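Local structure of outer membrane protein SusF (Bacteroides thetaiotaomicron, 4FE9) at residues G25-T30 against I129-N134; G152-G157 against A167-K172. The protein binds starch at the cell surface through carbohydrate-binding modules before the starch is transported into the periplasm for degradation. All blocks are in the same frame, centred on the assembly; numbering follows the deposited sequence.

Interaction 1 (G25-T30 against I129-N134); sequences GQLTAT and IQLVGN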
ATOM      1  N   GLY A  25      10.358  15.945  45.693  1.00 38.20           N
ATOM      2  CA  GLY A  25      10.466  17.453  45.587  1.00 37.92           C
ATOM      3  C   GLY A  25       9.739  18.029  44.350  1.00 37.58           C
ATOM      4  O   GLY A  25      10.018  19.167  43.931  1.00 38.24           O
ATOM      5  N   GLN A  26       8.722  17.291  43.852  1.00 35.62           N
ATOM      6  CA  GLN A  26       8.234  17.439  42.473  1.00 33.46           C
ATOM      7  C   GLN A  26       7.040  18.452  42.326  1.00 31.13           C
ATOM      8  O   GLN A  26       6.137  18.513  43.180  1.00 31.28           O
ATOM      9  CB  GLN A  26       7.841  16.079  41.913  1.00 33.22           C
ATOM     10  CG  GLN A  26       6.571  16.121  41.138  1.00 35.32           C
ATOM     11  CD  GLN A  26       5.944  14.763  40.994  1.00 45.63           C
ATOM     12  OE1 GLN A  26       6.607  13.742  41.179  1.00 55.83           O
ATOM     13  NE2 GLN A  26       4.653  14.734  40.649  1.00 42.64           N
ATOM     14  N   LEU A  27       7.062  19.244  41.259  1.00 26.91           N
ATOM     15  CA  LEU A  27       6.064  20.305  41.083  1.00 23.72           C
ATOM     16  C   LEU A  27       5.003  19.904  40.083  1.00 21.64           C
ATOM     17  O   LEU A  27       5.272  19.135  39.164  1.00 19.43           O
ATOM     18  CB  LEU A  27       6.731  21.595  40.647  1.00 23.44           C
ATOM     19  CG  LEU A  27       7.896  22.092  41.524  1.00 25.65           C
ATOM     20  CD1 LEU A  27       8.256  23.495  41.112  1.00 23.36           C
ATOM     21  CD2 LEU A  27       7.543  22.038  43.027  1.00 28.03           C
ATOM     22  N   THR A  28       3.773  20.372  40.296  1.00 19.60           N
ATOM     23  CA  THR A  28       2.715  20.086  39.358  1.00 19.06           C
ATOM     24  C   THR A  28       2.147  21.345  38.708  1.00 16.70           C
ATOM     25  O   THR A  28       2.342  22.448  39.190  1.00 14.25           O
ATOM     26  CB  THR A  28       1.579  19.202  39.959  1.00 18.59           C
ATOM     27  OG1 THR A  28       1.018  19.848  41.082  1.00 22.27           O
ATOM     28  CG2 THR A  28       2.117  17.832  40.380  1.00 23.17           C
ATOM     29  N   ALA A  29       1.569  21.173  37.537  1.00 15.19           N
ATOM     30  CA  ALA A  29       0.812  22.253  36.903  1.00 14.73           C
ATOM     31  C   ALA A  29      -0.514  21.704  36.434  1.00 13.60           C
ATOM     32  O   ALA A  29      -0.603  20.536  36.071  1.00 13.36           O
ATOM     33  CB  ALA A  29       1.588  22.826  35.737  1.00 12.70           C
ATOM     34  N   THR A  30      -1.510  22.568  36.351  1.00 13.39           N
ATOM     35  CA  THR A  30      -2.793  22.175  35.800  1.00 14.46           C
ATOM     36  C   THR A  30      -3.116  23.052  34.645  1.00 12.46           C
ATOM     37  O   THR A  30      -3.034  24.265  34.743  1.00 12.03           O
ATOM     38  CB  THR A  30      -3.919  22.270  36.849  1.00 15.06           C
ATOM     39  OG1 THR A  30      -3.621  21.376  37.921  1.00 20.14           O
ATOM     40  CG2 THR A  30      -5.280  21.878  36.228  1.00 16.22           C
ATOM     41  N   ILE A 129      12.844  24.463  36.946  1.00 17.28           N
ATOM     42  CA  ILE A 129      12.366  23.286  37.637  1.00 16.33           C
ATOM     43  C   ILE A 129      11.150  22.732  36.927  1.00 15.92           C
ATOM     44  O   ILE A 129      10.216  23.457  36.663  1.00 12.38           O
ATOM     45  CB  ILE A 129      12.026  23.608  39.121  1.00 16.13           C
ATOM     46  CG1 ILE A 129      13.300  24.046  39.850  1.00 17.12           C
ATOM     47  CG2 ILE A 129      11.461  22.405  39.818  1.00 14.81           C
ATOM     48  CD1 ILE A 129      13.120  25.349  40.607  1.00 20.86           C
ATOM     49  N   GLN A 130      11.201  21.437  36.613  1.00 14.99           N
ATOM     50  CA  GLN A 130      10.212  20.761  35.771  1.00 16.74           C
ATOM     51  C   GLN A 130       8.801  20.793  36.417  1.00 15.99           C
ATOM     52  O   GLN A 130       8.654  20.549  37.625  1.00 15.26           O
ATOM     53  CB  GLN A 130      10.659  19.305  35.573  1.00 15.93           C
ATOM     54  CG  GLN A 130       9.703  18.439  34.857  1.00 19.64           C
ATOM     55  CD  GLN A 130       9.669  18.737  33.365  1.00 32.48           C
ATOM     56  OE1 GLN A 130      10.690  18.603  32.663  1.00 34.00           O
ATOM     57  NE2 GLN A 130       8.525  19.225  32.884  1.00 22.61           N
ATOM     58  N   LEU A 131       7.796  21.188  35.644  1.00 15.46           N
ATOM     59  CA  LEU A 131       6.375  21.003  36.055  1.00 15.66           C
ATOM     60  C   LEU A 131       5.773  19.762  35.433  1.00 16.26           C
ATOM     61  O   LEU A 131       5.951  19.511  34.238  1.00 17.34           O
ATOM     62  CB  LEU A 131       5.535  22.254  35.706  1.00 14.84           C
ATOM     63  CG  LEU A 131       6.143  23.581  36.181  1.00 16.99           C
ATOM     64  CD1 LEU A 131       5.482  24.779  35.576  1.00 18.13           C
ATOM     65  CD2 LEU A 131       6.183  23.697  37.715  1.00 16.48           C
ATOM     66  N   VAL A 132       5.155  18.914  36.251  1.00 16.79           N
ATOM     67  CA  VAL A 132       4.402  17.775  35.715  1.00 17.77           C
ATOM     68  C   VAL A 132       2.915  18.153  35.574  1.00 18.09           C
ATOM     69  O   VAL A 132       2.250  18.510  36.571  1.00 17.75           O
ATOM     70  CB  VAL A 132       4.543  16.486  36.607  1.00 18.19           C
ATOM     71  CG1 VAL A 132       3.731  15.337  36.010  1.00 18.42           C
ATOM     72  CG2 VAL A 132       6.009  16.079  36.760  1.00 19.54           C
ATOM     73  N   GLY A 133       2.450  18.257  34.331  1.00 18.21           N
ATOM     74  CA  GLY A 133       1.096  18.742  34.079  1.00 17.83           C
ATOM     75  C   GLY A 133       0.288  17.723  33.307  1.00 18.23           C
ATOM     76  O   GLY A 133       0.809  16.686  32.916  1.00 16.80           O
ATOM     77  N   ASN A 134      -0.982  18.036  33.043  1.00 17.10           N
ATOM     78  CA  ASN A 134      -1.850  17.111  32.312  1.00 16.06           C
ATOM     79  C   ASN A 134      -1.891  17.527  30.829  1.00 17.15           C
ATOM     80  O   ASN A 134      -1.572  18.649  30.510  1.00 16.34           O
ATOM     81  CB  ASN A 134      -3.260  17.193  32.893  1.00 17.01           C
ATOM     82  CG  ASN A 134      -3.742  18.631  33.020  1.00 15.60           C
ATOM     83  OD1 ASN A 134      -3.011  19.488  33.499  1.00 19.72           O
ATOM     84  ND2 ASN A 134      -4.869  18.924  32.420  1.00 18.01           N
TER
HETATM   85  O   HOH W   1       9.469  19.108  39.730  1.00 23.32           O

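Interaction 2 (G152-G157 against A167-K172); sequences GYYIVG and AQQMKK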
ATOM      1  N   GLY A 152     -16.431  13.439 -12.952  1.00 14.95           N
ATOM      2  CA  GLY A 152     -15.070  12.924 -12.718  1.00 12.25           C
ATOM      3  C   GLY A 152     -13.973  13.971 -12.899  1.00 10.44           C
ATOM      4  O   GLY A 152     -14.231  15.167 -12.851  1.00 10.65           O
ATOM      5  N   TYR A 153     -12.741  13.504 -13.099  1.00  9.34           N
ATOM      6  CA  TYR A 153     -11.562  14.370 -13.094  1.00  8.70           C
ATOM      7  C   TYR A 153     -10.645  14.045 -14.272  1.00  8.45           C
ATOM      8  O   TYR A 153     -10.530  12.898 -14.661  1.00  7.65           O
ATOM      9  CB  TYR A 153     -10.783  14.180 -11.785  1.00  8.17           C
ATOM     10  CG  TYR A 153     -11.554  14.651 -10.590  1.00  7.10           C
ATOM     11  CD1 TYR A 153     -11.568  15.996 -10.266  1.00  6.90           C
ATOM     12  CD2 TYR A 153     -12.500  13.812  -9.973  1.00  6.37           C
ATOM     13  CE1 TYR A 153     -12.480  16.509  -9.295  1.00  7.89           C
ATOM     14  CE2 TYR A 153     -13.390  14.317  -8.988  1.00  6.86           C
ATOM     15  CZ  TYR A 153     -13.325  15.642  -8.627  1.00  7.38           C
ATOM     16  OH  TYR A 153     -14.218  16.159  -7.702  1.00  9.87           O
ATOM     17  N   TYR A 154      -9.924  15.056 -14.747  1.00  8.74           N
ATOM     18  CA  TYR A 154      -9.001  14.889 -15.861  1.00 10.24           C
ATOM     19  C   TYR A 154      -7.576  15.359 -15.464  1.00 10.14           C
ATOM     20  O   TYR A 154      -7.430  16.295 -14.653  1.00 11.30           O
ATOM     21  CB  TYR A 154      -9.502  15.699 -17.039  1.00  9.31           C
ATOM     22  CG  TYR A 154     -10.712  15.109 -17.677  1.00 11.70           C
ATOM     23  CD1 TYR A 154     -11.969  15.253 -17.094  1.00 19.58           C
ATOM     24  CD2 TYR A 154     -10.613  14.376 -18.861  1.00 13.72           C
ATOM     25  CE1 TYR A 154     -13.105  14.697 -17.685  1.00 22.25           C
ATOM     26  CE2 TYR A 154     -11.742  13.850 -19.478  1.00 22.69           C
ATOM     27  CZ  TYR A 154     -12.981  13.989 -18.876  1.00 23.56           C
ATOM     28  OH  TYR A 154     -14.092  13.413 -19.450  1.00 30.38           O
ATOM     29  N   ILE A 155      -6.547  14.706 -16.014  1.00  9.71           N
ATOM     30  CA  ILE A 155      -5.179  15.233 -15.946  1.00  9.74           C
ATOM     31  C   ILE A 155      -4.833  15.965 -17.226  1.00 11.32           C
ATOM     32  O   ILE A 155      -5.084  15.460 -18.350  1.00  9.87           O
ATOM     33  CB  ILE A 155      -4.153  14.132 -15.737  1.00  9.87           C
ATOM     34  CG1 ILE A 155      -4.475  13.305 -14.493  1.00 12.09           C
ATOM     35  CG2 ILE A 155      -2.716  14.704 -15.720  1.00  7.58           C
ATOM     36  CD1 ILE A 155      -4.204  14.006 -13.228  1.00 17.45           C
ATOM     37  N   VAL A 156      -4.201  17.124 -17.065  1.00 10.26           N
ATOM     38  CA  VAL A 156      -3.643  17.882 -18.163  1.00 10.65           C
ATOM     39  C   VAL A 156      -2.204  18.288 -17.724  1.00 11.49           C
ATOM     40  O   VAL A 156      -2.011  18.771 -16.611  1.00 10.02           O
ATOM     41  CB  VAL A 156      -4.486  19.171 -18.398  1.00 11.85           C
ATOM     42  CG1 VAL A 156      -3.824  20.105 -19.387  1.00 13.20           C
ATOM     43  CG2 VAL A 156      -5.864  18.815 -18.880  1.00 12.53           C
ATOM     44  N   GLY A 157      -1.213  18.090 -18.586  1.00 10.34           N
ATOM     45  CA  GLY A 157       0.156  18.494 -18.268  1.00 11.44           C
ATOM     46  C   GLY A 157       1.085  18.521 -19.463  1.00 12.41           C
ATOM     47  O   GLY A 157       0.630  18.580 -20.611  1.00 11.80           O
ATOM     48  N   ALA A 167      -6.752  16.318 -22.662  1.00 14.50           N
ATOM     49  CA  ALA A 167      -6.945  15.942 -21.233  1.00 15.11           C
ATOM     50  C   ALA A 167      -7.238  14.456 -21.093  1.00 14.82           C
ATOM     51  O   ALA A 167      -7.886  13.893 -21.919  1.00 17.36           O
ATOM     52  CB  ALA A 167      -8.048  16.766 -20.607  1.00 13.23           C
ATOM     53  N   GLN A 168      -6.596  13.799 -20.146  1.00 14.62           N
ATOM     54  CA  GLN A 168      -6.797  12.380 -19.958  1.00 15.09           C
ATOM     55  C   GLN A 168      -7.651  12.085 -18.732  1.00 15.35           C
ATOM     56  O   GLN A 168      -7.359  12.578 -17.643  1.00 14.67           O
ATOM     57  CB  GLN A 168      -5.458  11.680 -19.843  1.00 14.46           C
ATOM     58  CG  GLN A 168      -4.721  11.600 -21.205  1.00 18.49           C
ATOM     59  CD  GLN A 168      -3.376  10.893 -21.099  1.00 27.49           C
ATOM     60  OE1 GLN A 168      -3.193  10.022 -20.250  1.00 23.86           O
ATOM     61  NE2 GLN A 168      -2.459  11.206 -22.026  1.00 23.52           N
ATOM     62  N   GLN A 169      -8.716  11.305 -18.908  1.00 14.41           N
ATOM     63  CA  GLN A 169      -9.645  11.053 -17.802  1.00 14.68           C
ATOM     64  C   GLN A 169      -9.059  10.088 -16.789  1.00 13.75           C
ATOM     65  O   GLN A 169      -8.585   9.019 -17.149  1.00 13.43           O
ATOM     66  CB  GLN A 169     -11.006  10.523 -18.287  1.00 14.47           C
ATOM     67  CG  GLN A 169     -12.074  10.643 -17.214  1.00 14.70           C
ATOM     68  CD  GLN A 169     -13.469  10.350 -17.727  1.00 29.53           C
ATOM     69  OE1 GLN A 169     -13.638   9.802 -18.812  1.00 28.49           O
ATOM     70  NE2 GLN A 169     -14.460  10.605 -16.899  1.00 27.84           N
ATOM     71  N   MET A 170      -9.233  10.414 -15.518  1.00 12.15           N
ATOM     72  CA  MET A 170      -8.853   9.515 -14.431  1.00 13.23           C
ATOM     73  C   MET A 170      -9.908   8.422 -14.219  1.00 14.58           C
ATOM     74  O   MET A 170     -11.092   8.681 -14.383  1.00 13.58           O
ATOM     75  CB  MET A 170      -8.681  10.328 -13.141  1.00 13.03           C
ATOM     76  CG  MET A 170      -7.746  11.537 -13.318  1.00 10.59           C
ATOM     77  SD  MET A 170      -7.210  12.245 -11.734  1.00 10.57           S
ATOM     78  CE  MET A 170      -6.018  11.006 -11.196  1.00  6.85           C
ATOM     79  N   LYS A 171      -9.455   7.206 -13.886  1.00 14.87           N
ATOM     80  CA  LYS A 171     -10.371   6.077 -13.600  1.00 18.55           C
ATOM     81  C   LYS A 171     -10.778   6.078 -12.139  1.00 18.93           C
ATOM     82  O   LYS A 171      -9.931   6.021 -11.259  1.00 17.59           O
ATOM     83  CB  LYS A 171      -9.704   4.712 -13.936  1.00 17.34           C
ATOM     84  CG  LYS A 171      -9.445   4.473 -15.469  1.00 24.07           C
ATOM     85  CD  LYS A 171     -10.389   5.319 -16.338  1.00 32.86           C
ATOM     86  CE  LYS A 171     -10.276   4.957 -17.828  1.00 42.03           C
ATOM     87  NZ  LYS A 171      -9.128   4.026 -18.088  1.00 39.66           N
ATOM     88  N   LYS A 172     -12.083   6.065 -11.887  1.00 21.00           N
ATOM     89  CA  LYS A 172     -12.591   5.908 -10.533  1.00 23.34           C
ATOM     90  C   LYS A 172     -12.426   4.487 -10.051  1.00 25.66           C
ATOM     91  O   LYS A 172     -12.984   3.578 -10.621  1.00 25.99           O
ATOM     92  CB  LYS A 172     -14.062   6.319 -10.451  1.00 23.25           C
ATOM     93  CG  LYS A 172     -14.599   6.358  -9.046  1.00 23.10           C
ATOM     94  CD  LYS A 172     -15.635   7.433  -8.882  1.00 35.92           C
ATOM     95  CE  LYS A 172     -17.027   6.910  -9.165  1.00 38.47           C
ATOM     96  NZ  LYS A 172     -17.321   6.973 -10.603  1.00 42.12           N
TER
HETATM   97  O   HOH W   2     -12.835  10.645 -13.796  1.00 13.05           O

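Interaction 1 (G25-T30 against I129-N134)
L27, A29 and L131 meet on one side of a parallel strand pair. The pair joins strand 27-33, the first of the modelled chain, to strand 128-141 in a mixed sheet of the N-terminal domain, which belongs to the immunoglobulin-like E-set clan. The packed part is apolar. CB of L27 lies 3.6 Å from CD2 of L131, and CD1 of L27 touches CG2 of I129, also at 3.6 Å. CG of L27, anti to its carbonyl carbon (chi1 -53°), lies 4.0 Å from CG2 of I129. A29 sets CB against CB of L131 at 4.0 Å. L54 of strand 48-57 packs on A29, and A119 and A121 of strand 111-122 pack on L131. The side that carries T28 and V132 is looser. V132 is exposed. CG2 of V132 is met by the side chain of Q26, loosely, with NE2 nearest at 4.3 Å. The backbones are joined by V132 N to L27 O, nearly straight at 174°, and by A29 N to V132 O. At the N-terminal end a water takes the place of a direct bond. It accepts from L27 N at 2.9 Å and donates to Q130 O at 2.7 Å.

Interaction 2 (G152-G157 against A167-K172)
Q169 crosses over the ring of Y154 on one face of the sheet. CG of Q169 sits over the tyrosine ring, 4.0 Å from its centroid and offset toward the rim, in a CH-pi contact. The amide of Q169 lies over the CZ-OH end of Y154, its plane 8° from the ring plane. CD of Q169 reaches OH of Y154 at 3.6 Å. Q169 gets there with CG anti to its backbone N (chi1 -164°) and an extended chain beyond. A167 touches the same ring obliquely, and its CB is pressed against CG2 of V156 at 3.5 Å, a tight carbon pair. An alanine in place of Y154 would probably leave the aliphatic part of Q169 without its ring and open a gap beside A167. On the opposite face, CD1 of I155 meets SD of M170 at 3.8 Å. These side chains are carried by an antiparallel beta hairpin, strands 153-157 and 168-172, in the sheet of carbohydrate-binding module 1. I155 and Q168 form a hydrogen-bonded pair, with I155 N to Q168 O at 2.8 Å and Q168 N to I155 O at 2.9 Å. Y154 and Q169 form the next, non-hydrogen-bonded pair. M170 N then donates to Y153 O at 172°. Beyond it a water bridges the strands, accepting from Y153 N and donating to M170 O at 2.7 Å. Further out, F192 and I194 of strand 191-196 pack on I155, as does L182 of strand 179-186. F192 is assigned to the glucose-binding site. Y153 is held by edge-to-face contacts with Y180 and F245, and its OH bonds to D149 N.

Overall arrangement
Interaction 1 and interaction 2 share no element and do not touch. Their centres are about 56 Å apart. Strand 128-141 of interaction 1 is followed in the chain by strand 153-157 of interaction 2. Interaction 1 is a surface contact near the start of the modelled chain, between parallel strands 99 residues apart. Interaction 2 is partly buried and joins the two strands of a local antiparallel hairpin. The first packs mainly aliphatic side chains. The second adds an aromatic ring and a methionine sulfur. Each has a water between backbone atoms. Interaction 1 lies away from the annotated sites, whereas interaction 2 lies in a carbohydrate-binding module, with the side chain of V156 about 7 Å from a bound glucose.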